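Local atomic coordinates of tyrocidine synthetase 3 (Brevibacillus brevis, PDB entry 2JGP), a protein that carries a peptidyl carrier domain and a condensation domain of a nonribosomal peptide synthetase and takes part in peptide-bond formation during synthesis of the antibiotic tyrocidine. Residues M476-E481 and R497-I502; N338-K343 and E493-H498. All blocks are in the same frame, centred on the assembly; numbering follows the deposited sequence.

Overall arrangement
Both contacts lie in the condensation domain and meet on the helix 489-508 near the C terminus. Coming from the N terminus, helix 329-345 is reached first; some 150 residues, including several strands and helices, follow its residues 338-343 before 493-498 closes the long loop of contact 2. Inside that loop the chain runs strand 476-483, then turns back within some 15 residues into the helix, and contact 1 closes this short strand-to-helix connection at 497-502. The short loop starts inside the long one and ends on the same helix, at residues that overlap by Arg497 and His498. The centres of the two contacts are about 8 Å apart, and together they tie the four-stranded sheet to helices 489-508 and 329-345.

Contact 1: residues M476-E481 and R497-I502; sequences MTIGVE and RHFLTI
Ile478 and Phe499 meet at about a right angle, the isoleucine branch CG1-CD1 approaching the ring obliquely at its CD2-CE2 bond. Ile478 CD1 lies 3.6 Å from Phe499 CE2, and Ile478 CG1 sits 4.0 Å from Phe499 CD2, so a single branch spans two neighbouring ring carbons. An extended first torsion (chi1 178°) directs the Phe499 ring from the helix toward the strand. Met476, two residues before Ile478 and on the same face of the strand, comes to the ring from another direction: its methyl CE lies near the ring plane, at the edge, in a looser approach of 4.5 Å to Phe499 CE2. Leu500 CD2 lies beside the ring, 4.1 Å from the same Ile478 CG1, the two side chains sliding past each other in opposite directions. No hydrogen bond crosses the interface. A strand and the helix that follows it in sequence pack here through apolar side chains, at 140° with axes 10.1 Å apart at closest, within the condensation domain, whose family belongs to the CoA-dependent acyltransferase clan. Within the helix, Thr501 OG1 donates to His498 O, which also accepts from Ile502 N on the same face of the carbonyl plane. Strand 476-483 lies between strands 303-309 and 465-471, Phe467 of the latter meeting the Phe499 ring, while Leu333 and Ala336 of helix 329-345 pack against Phe499 as well.

Contact 2: residues N338-K343 and E493-H498; sequences NVLLAK and ERFSRH
Leu340 and Phe495 form a CH-pi contact: methyl CD1 of the leucine stands over one face of the ring, 3.5 Å from its centroid and 24° off the normal. Leu340 CD1 is modelled too close to the ring, however, so its exact height is doubtful. The other methyl, Leu340 CD2, lies out beyond the CD1-CE1 rim of the ring, 4.0 Å from Phe495 CE1. The near-180° chi1 (-177°) of Phe495 swings its ring toward helix 329-345. The remaining contacts are plain apolar packing. Leu341 CD2 meets the ring at its edge, in the ring plane, 3.9 Å from Phe495 CZ, so consecutive leucines of one helix take a face and the edge of one phenylalanine. Leu340 CD2 also touches the CB of His498, at 4.1 Å. This is helix-helix packing inside the condensation domain, the two segments being inclined at 127° with axes 10.8 Å apart at closest approach; no hydrogen bond joins them. A further aromatic contact involves Phe495 and Tyr344, whose rings meet edge-to-face, and Leu340 additionally packs on Phe499 and Ile502 farther along helix 489-508. Among the polar interactions nearby, Arg494 NH2 makes a salt bridge with Glu490. Lys343 NZ hydrogen-bonds to the backbone oxygens of Leu514 and Ile517, linking helix 329-345 to the C-terminal tail.

Contact 1: residues M476-E481 and R497-I502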
ATOM      1  N   MET A 476      18.816   0.042   8.331  1.00 69.29           N
ATOM      2  CA  MET A 476      17.388  -0.194   8.429  1.00 68.67           C
ATOM      3  C   MET A 476      16.967   0.134   9.860  1.00 67.66           C
ATOM      4  O   MET A 476      17.637  -0.267  10.811  1.00 67.29           O
ATOM      5  CB  MET A 476      17.071  -1.654   8.112  1.00 69.06           C
ATOM      6  CG  MET A 476      15.591  -1.990   8.120  1.00 70.15           C
ATOM      7  SD  MET A 476      15.299  -3.766   8.166  1.00 73.08           S
ATOM      8  CE  MET A 476      15.847  -4.158   9.827  1.00 72.26           C
ATOM      9  N   THR A 477      15.872   0.877  10.005  1.00 66.43           N
ATOM     10  CA  THR A 477      15.300   1.158  11.316  1.00 65.70           C
ATOM     11  C   THR A 477      13.985   0.409  11.462  1.00 65.00           C
ATOM     12  O   THR A 477      13.275   0.187  10.480  1.00 64.66           O
ATOM     13  CB  THR A 477      15.042   2.656  11.523  1.00 65.73           C
ATOM     14  OG1 THR A 477      14.068   3.109  10.579  1.00 65.85           O
ATOM     15  CG2 THR A 477      16.328   3.453  11.358  1.00 65.48           C
ATOM     16  N   ILE A 478      13.683   0.025  12.698  1.00 64.28           N
ATOM     17  CA  ILE A 478      12.479  -0.721  13.035  1.00 63.87           C
ATOM     18  C   ILE A 478      11.585   0.167  13.898  1.00 63.26           C
ATOM     19  O   ILE A 478      11.990   0.587  14.981  1.00 62.70           O
ATOM     20  CB  ILE A 478      12.848  -2.019  13.799  1.00 63.94           C
ATOM     21  CG1 ILE A 478      13.607  -2.973  12.876  1.00 64.48           C
ATOM     22  CG2 ILE A 478      11.607  -2.723  14.332  1.00 64.79           C
ATOM     23  CD1 ILE A 478      12.789  -3.447  11.690  1.00 64.80           C
ATOM     24  N   GLY A 479      10.387   0.463  13.396  1.00 62.59           N
ATOM     25  CA  GLY A 479       9.414   1.283  14.117  1.00 62.29           C
ATOM     26  C   GLY A 479       8.199   0.461  14.512  1.00 61.86           C
ATOM     27  O   GLY A 479       7.727  -0.371  13.733  1.00 61.57           O
ATOM     28  N   VAL A 480       7.701   0.692  15.726  1.00 61.24           N
ATOM     29  CA  VAL A 480       6.470   0.056  16.193  1.00 60.84           C
ATOM     30  C   VAL A 480       5.537   1.125  16.740  1.00 60.40           C
ATOM     31  O   VAL A 480       5.885   1.842  17.678  1.00 60.52           O
ATOM     32  CB  VAL A 480       6.743  -1.022  17.262  1.00 60.99           C
ATOM     33  CG1 VAL A 480       5.434  -1.649  17.752  1.00 61.01           C
ATOM     34  CG2 VAL A 480       7.662  -2.097  16.699  1.00 61.00           C
ATOM     35  N   GLU A 481       4.376   1.248  16.103  1.00 59.68           N
ATOM     36  CA  GLU A 481       3.290   2.084  16.574  1.00 59.18           C
ATOM     37  C   GLU A 481       2.320   1.130  17.249  1.00 58.38           C
ATOM     38  O   GLU A 481       1.866   0.174  16.629  1.00 57.99           O
ATOM     39  CB  GLU A 481       2.619   2.786  15.397  1.00 59.62           C
ATOM     40  CG  GLU A 481       1.339   3.522  15.730  1.00 61.41           C
ATOM     41  CD  GLU A 481       0.582   3.912  14.479  1.00 64.55           C
ATOM     42  OE1 GLU A 481       0.931   4.950  13.881  1.00 65.78           O
ATOM     43  OE2 GLU A 481      -0.355   3.175  14.092  1.00 66.99           O
ATOM     44  N   ARG A 497      13.752  -5.300  20.078  1.00 58.76           N
ATOM     45  CA  ARG A 497      15.047  -5.960  20.265  1.00 58.63           C
ATOM     46  C   ARG A 497      14.955  -7.442  19.915  1.00 58.54           C
ATOM     47  O   ARG A 497      15.884  -8.001  19.338  1.00 57.92           O
ATOM     48  CB  ARG A 497      15.548  -5.814  21.711  1.00 59.14           C
ATOM     49  CG  ARG A 497      15.874  -4.384  22.138  1.00 59.58           C
ATOM     50  CD  ARG A 497      16.720  -4.345  23.413  1.00 61.00           C
ATOM     51  NE  ARG A 497      16.016  -4.878  24.584  1.00 61.52           N
ATOM     52  CZ  ARG A 497      15.155  -4.195  25.341  1.00 62.38           C
ATOM     53  NH1 ARG A 497      14.860  -2.923  25.075  1.00 62.11           N
ATOM     54  NH2 ARG A 497      14.577  -4.792  26.380  1.00 62.41           N
ATOM     55  N   HIS A 498      13.837  -8.072  20.276  1.00 58.43           N
ATOM     56  CA  HIS A 498      13.612  -9.477  19.951  1.00 58.75           C
ATOM     57  C   HIS A 498      13.503  -9.705  18.443  1.00 58.38           C
ATOM     58  O   HIS A 498      13.960 -10.731  17.939  1.00 58.87           O
ATOM     59  CB  HIS A 498      12.378 -10.026  20.675  1.00 58.97           C
ATOM     60  CG  HIS A 498      12.598 -10.271  22.137  1.00 59.64           C
ATOM     61  ND1 HIS A 498      13.852 -10.320  22.706  1.00 60.39           N
ATOM     62  CD2 HIS A 498      11.723 -10.508  23.141  1.00 60.09           C
ATOM     63  CE1 HIS A 498      13.739 -10.556  24.002  1.00 60.55           C
ATOM     64  NE2 HIS A 498      12.456 -10.676  24.292  1.00 60.38           N
ATOM     65  N   PHE A 499      12.925  -8.751  17.718  1.00 58.11           N
ATOM     66  CA  PHE A 499      12.919  -8.828  16.257  1.00 57.79           C
ATOM     67  C   PHE A 499      14.355  -8.848  15.717  1.00 57.44           C
ATOM     68  O   PHE A 499      14.683  -9.635  14.820  1.00 57.12           O
ATOM     69  CB  PHE A 499      12.145  -7.665  15.624  1.00 57.91           C
ATOM     70  CG  PHE A 499      12.165  -7.687  14.117  1.00 57.59           C
ATOM     71  CD1 PHE A 499      11.268  -8.475  13.411  1.00 57.87           C
ATOM     72  CD2 PHE A 499      13.104  -6.949  13.410  1.00 57.80           C
ATOM     73  CE1 PHE A 499      11.299  -8.515  12.022  1.00 57.86           C
ATOM     74  CE2 PHE A 499      13.144  -6.986  12.017  1.00 58.67           C
ATOM     75  CZ  PHE A 499      12.237  -7.770  11.327  1.00 58.39           C
ATOM     76  N   LEU A 500      15.200  -7.979  16.265  1.00 57.08           N
ATOM     77  CA  LEU A 500      16.589  -7.882  15.823  1.00 56.85           C
ATOM     78  C   LEU A 500      17.392  -9.124  16.189  1.00 56.83           C
ATOM     79  O   LEU A 500      18.291  -9.508  15.449  1.00 56.15           O
ATOM     80  CB  LEU A 500      17.268  -6.639  16.403  1.00 56.93           C
ATOM     81  CG  LEU A 500      16.672  -5.295  15.986  1.00 56.90           C
ATOM     82  CD1 LEU A 500      17.412  -4.161  16.687  1.00 56.27           C
ATOM     83  CD2 LEU A 500      16.708  -5.129  14.474  1.00 56.61           C
ATOM     84  N   THR A 501      17.083  -9.740  17.330  1.00 56.81           N
ATOM     85  CA  THR A 501      17.730 -10.995  17.701  1.00 57.18           C
ATOM     86  C   THR A 501      17.318 -12.110  16.728  1.00 57.03           C
ATOM     87  O   THR A 501      18.161 -12.872  16.263  1.00 56.68           O
ATOM     88  CB  THR A 501      17.449 -11.399  19.173  1.00 57.46           C
ATOM     89  OG1 THR A 501      16.044 -11.571  19.378  1.00 60.43           O
ATOM     90  CG2 THR A 501      17.953 -10.333  20.131  1.00 56.09           C
ATOM     91  N   ILE A 502      16.029 -12.183  16.398  1.00 56.73           N
ATOM     92  CA  ILE A 502      15.556 -13.168  15.429  1.00 56.58           C
ATOM     93  C   ILE A 502      16.246 -12.936  14.080  1.00 56.36           C
ATOM     94  O   ILE A 502      16.733 -13.880  13.450  1.00 56.19           O
ATOM     95  CB  ILE A 502      14.015 -13.129  15.270  1.00 56.79           C
ATOM     96  CG1 ILE A 502      13.340 -13.685  16.527  1.00 56.83           C
ATOM     97  CG2 ILE A 502      13.577 -13.936  14.044  1.00 56.82           C
ATOM     98  CD1 ILE A 502      11.868 -13.323  16.645  1.00 57.90           C
TER

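Contact 2: residues N338-K343 and E493-H498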
ATOM      1  N   ASN A 338       6.681 -12.624  11.246  1.00 56.60           N
ATOM      2  CA  ASN A 338       5.811 -13.761  11.575  1.00 56.84           C
ATOM      3  C   ASN A 338       6.354 -14.678  12.680  1.00 56.94           C
ATOM      4  O   ASN A 338       5.591 -15.145  13.534  1.00 56.70           O
ATOM      5  CB  ASN A 338       5.493 -14.597  10.337  1.00 56.74           C
ATOM      6  CG  ASN A 338       4.317 -14.059   9.562  1.00 56.49           C
ATOM      7  OD1 ASN A 338       3.197 -14.558   9.693  1.00 56.95           O
ATOM      8  ND2 ASN A 338       4.559 -13.039   8.754  1.00 55.07           N
ATOM      9  N   VAL A 339       7.657 -14.949  12.669  1.00 57.31           N
ATOM     10  CA  VAL A 339       8.250 -15.769  13.742  1.00 57.77           C
ATOM     11  C   VAL A 339       8.271 -15.013  15.084  1.00 57.70           C
ATOM     12  O   VAL A 339       8.057 -15.615  16.137  1.00 57.79           O
ATOM     13  CB  VAL A 339       9.642 -16.394  13.379  1.00 58.19           C
ATOM     14  CG1 VAL A 339      10.312 -15.700  12.207  1.00 59.39           C
ATOM     15  CG2 VAL A 339      10.571 -16.463  14.601  1.00 57.72           C
ATOM     16  N   LEU A 340       8.484 -13.699  15.031  1.00 57.52           N
ATOM     17  CA  LEU A 340       8.402 -12.840  16.217  1.00 57.61           C
ATOM     18  C   LEU A 340       7.024 -12.964  16.870  1.00 57.22           C
ATOM     19  O   LEU A 340       6.915 -13.237  18.068  1.00 57.09           O
ATOM     20  CB  LEU A 340       8.657 -11.379  15.833  1.00 57.77           C
ATOM     21  CG  LEU A 340       9.182 -10.361  16.864  1.00 59.17           C
ATOM     22  CD1 LEU A 340       8.479  -9.029  16.689  1.00 58.47           C
ATOM     23  CD2 LEU A 340       9.102 -10.820  18.302  1.00 59.86           C
ATOM     24  N   LEU A 341       5.980 -12.770  16.067  1.00 56.99           N
ATOM     25  CA  LEU A 341       4.602 -12.862  16.553  1.00 56.91           C
ATOM     26  C   LEU A 341       4.276 -14.273  17.040  1.00 56.88           C
ATOM     27  O   LEU A 341       3.601 -14.439  18.054  1.00 56.49           O
ATOM     28  CB  LEU A 341       3.610 -12.449  15.457  1.00 56.90           C
ATOM     29  CG  LEU A 341       3.652 -10.995  14.966  1.00 56.86           C
ATOM     30  CD1 LEU A 341       2.676 -10.807  13.819  1.00 56.48           C
ATOM     31  CD2 LEU A 341       3.360 -10.018  16.097  1.00 55.98           C
ATOM     32  N   ALA A 342       4.747 -15.281  16.306  1.00 56.91           N
ATOM     33  CA  ALA A 342       4.532 -16.682  16.671  1.00 57.27           C
ATOM     34  C   ALA A 342       5.082 -17.000  18.062  1.00 57.50           C
ATOM     35  O   ALA A 342       4.455 -17.725  18.838  1.00 57.78           O
ATOM     36  CB  ALA A 342       5.161 -17.604  15.632  1.00 57.24           C
ATOM     37  N   LYS A 343       6.252 -16.452  18.372  1.00 57.77           N
ATOM     38  CA  LYS A 343       6.892 -16.693  19.665  1.00 58.14           C
ATOM     39  C   LYS A 343       6.201 -15.932  20.799  1.00 57.84           C
ATOM     40  O   LYS A 343       5.988 -16.484  21.880  1.00 58.25           O
ATOM     41  CB  LYS A 343       8.384 -16.356  19.597  1.00 58.23           C
ATOM     42  CG  LYS A 343       9.186 -17.404  18.831  1.00 59.67           C
ATOM     43  CD  LYS A 343      10.678 -17.117  18.835  1.00 60.57           C
ATOM     44  CE  LYS A 343      11.425 -18.138  17.995  1.00 61.61           C
ATOM     45  NZ  LYS A 343      11.301 -19.511  18.558  1.00 62.58           N
ATOM     46  N   GLU A 493       9.751  -1.818  23.322  1.00 58.48           N
ATOM     47  CA  GLU A 493      11.199  -1.731  23.094  1.00 58.88           C
ATOM     48  C   GLU A 493      11.844  -3.120  23.145  1.00 58.81           C
ATOM     49  O   GLU A 493      12.732  -3.416  22.354  1.00 58.89           O
ATOM     50  CB  GLU A 493      11.861  -0.767  24.083  1.00 59.21           C
ATOM     51  CG  GLU A 493      11.539   0.703  23.789  1.00 60.39           C
ATOM     52  CD  GLU A 493      12.101   1.672  24.817  1.00 62.22           C
ATOM     53  OE1 GLU A 493      12.612   1.226  25.868  1.00 63.61           O
ATOM     54  OE2 GLU A 493      12.021   2.894  24.573  1.00 64.26           O
ATOM     55  N   ARG A 494      11.377  -3.976  24.051  1.00 58.76           N
ATOM     56  CA  ARG A 494      11.867  -5.354  24.142  1.00 58.89           C
ATOM     57  C   ARG A 494      11.421  -6.195  22.941  1.00 58.62           C
ATOM     58  O   ARG A 494      12.193  -7.008  22.429  1.00 58.35           O
ATOM     59  CB  ARG A 494      11.396  -6.008  25.447  1.00 58.94           C
ATOM     60  CG  ARG A 494      11.936  -7.416  25.671  1.00 60.25           C
ATOM     61  CD  ARG A 494      11.476  -8.008  27.001  1.00 61.89           C
ATOM     62  NE  ARG A 494      11.988  -7.245  28.144  1.00 63.25           N
ATOM     63  CZ  ARG A 494      11.277  -6.420  28.913  1.00 65.16           C
ATOM     64  NH1 ARG A 494       9.979  -6.218  28.706  1.00 66.36           N
ATOM     65  NH2 ARG A 494      11.880  -5.790  29.915  1.00 65.41           N
ATOM     66  N   PHE A 495      10.168  -5.996  22.527  1.00 58.31           N
ATOM     67  CA  PHE A 495       9.588  -6.607  21.326  1.00 58.32           C
ATOM     68  C   PHE A 495      10.456  -6.324  20.104  1.00 58.26           C
ATOM     69  O   PHE A 495      10.735  -7.221  19.309  1.00 58.34           O
ATOM     70  CB  PHE A 495       8.173  -6.033  21.133  1.00 58.13           C
ATOM     71  CG  PHE A 495       7.401  -6.605  19.967  1.00 57.68           C
ATOM     72  CD1 PHE A 495       6.817  -7.862  20.048  1.00 57.81           C
ATOM     73  CD2 PHE A 495       7.194  -5.848  18.817  1.00 58.31           C
ATOM     74  CE1 PHE A 495       6.070  -8.372  18.988  1.00 58.32           C
ATOM     75  CE2 PHE A 495       6.451  -6.344  17.753  1.00 58.17           C
ATOM     76  CZ  PHE A 495       5.881  -7.609  17.842  1.00 59.00           C
ATOM     77  N   SER A 496      10.888  -5.072  19.974  1.00 58.51           N
ATOM     78  CA  SER A 496      11.736  -4.642  18.858  1.00 58.63           C
ATOM     79  C   SER A 496      13.129  -5.279  18.898  1.00 58.56           C
ATOM     80  O   SER A 496      13.627  -5.736  17.871  1.00 58.11           O
ATOM     81  CB  SER A 496      11.864  -3.119  18.851  1.00 58.61           C
ATOM     82  OG  SER A 496      10.587  -2.504  18.792  1.00 60.13           O
ATOM     83  N   ARG A 497      13.752  -5.300  20.078  1.00 58.76           N
ATOM     84  CA  ARG A 497      15.047  -5.960  20.265  1.00 58.63           C
ATOM     85  C   ARG A 497      14.955  -7.442  19.915  1.00 58.54           C
ATOM     86  O   ARG A 497      15.884  -8.001  19.338  1.00 57.92           O
ATOM     87  CB  ARG A 497      15.548  -5.814  21.711  1.00 59.14           C
ATOM     88  CG  ARG A 497      15.874  -4.384  22.138  1.00 59.58           C
ATOM     89  CD  ARG A 497      16.720  -4.345  23.413  1.00 61.00           C
ATOM     90  NE  ARG A 497      16.016  -4.878  24.584  1.00 61.52           N
ATOM     91  CZ  ARG A 497      15.155  -4.195  25.341  1.00 62.38           C
ATOM     92  NH1 ARG A 497      14.860  -2.923  25.075  1.00 62.11           N
ATOM     93  NH2 ARG A 497      14.577  -4.792  26.380  1.00 62.41           N
ATOM     94  N   HIS A 498      13.837  -8.072  20.276  1.00 58.43           N
ATOM     95  CA  HIS A 498      13.612  -9.477  19.951  1.00 58.75           C
ATOM     96  C   HIS A 498      13.503  -9.705  18.443  1.00 58.38           C
ATOM     97  O   HIS A 498      13.960 -10.731  17.939  1.00 58.87           O
ATOM     98  CB  HIS A 498      12.378 -10.026  20.675  1.00 58.97           C
ATOM     99  CG  HIS A 498      12.598 -10.271  22.137  1.00 59.64           C
ATOM    100  ND1 HIS A 498      13.852 -10.320  22.706  1.00 60.39           N
ATOM    101  CD2 HIS A 498      11.723 -10.508  23.141  1.00 60.09           C
ATOM    102  CE1 HIS A 498      13.739 -10.556  24.002  1.00 60.55           C
ATOM    103  NE2 HIS A 498      12.456 -10.676  24.292  1.00 60.38           N
TER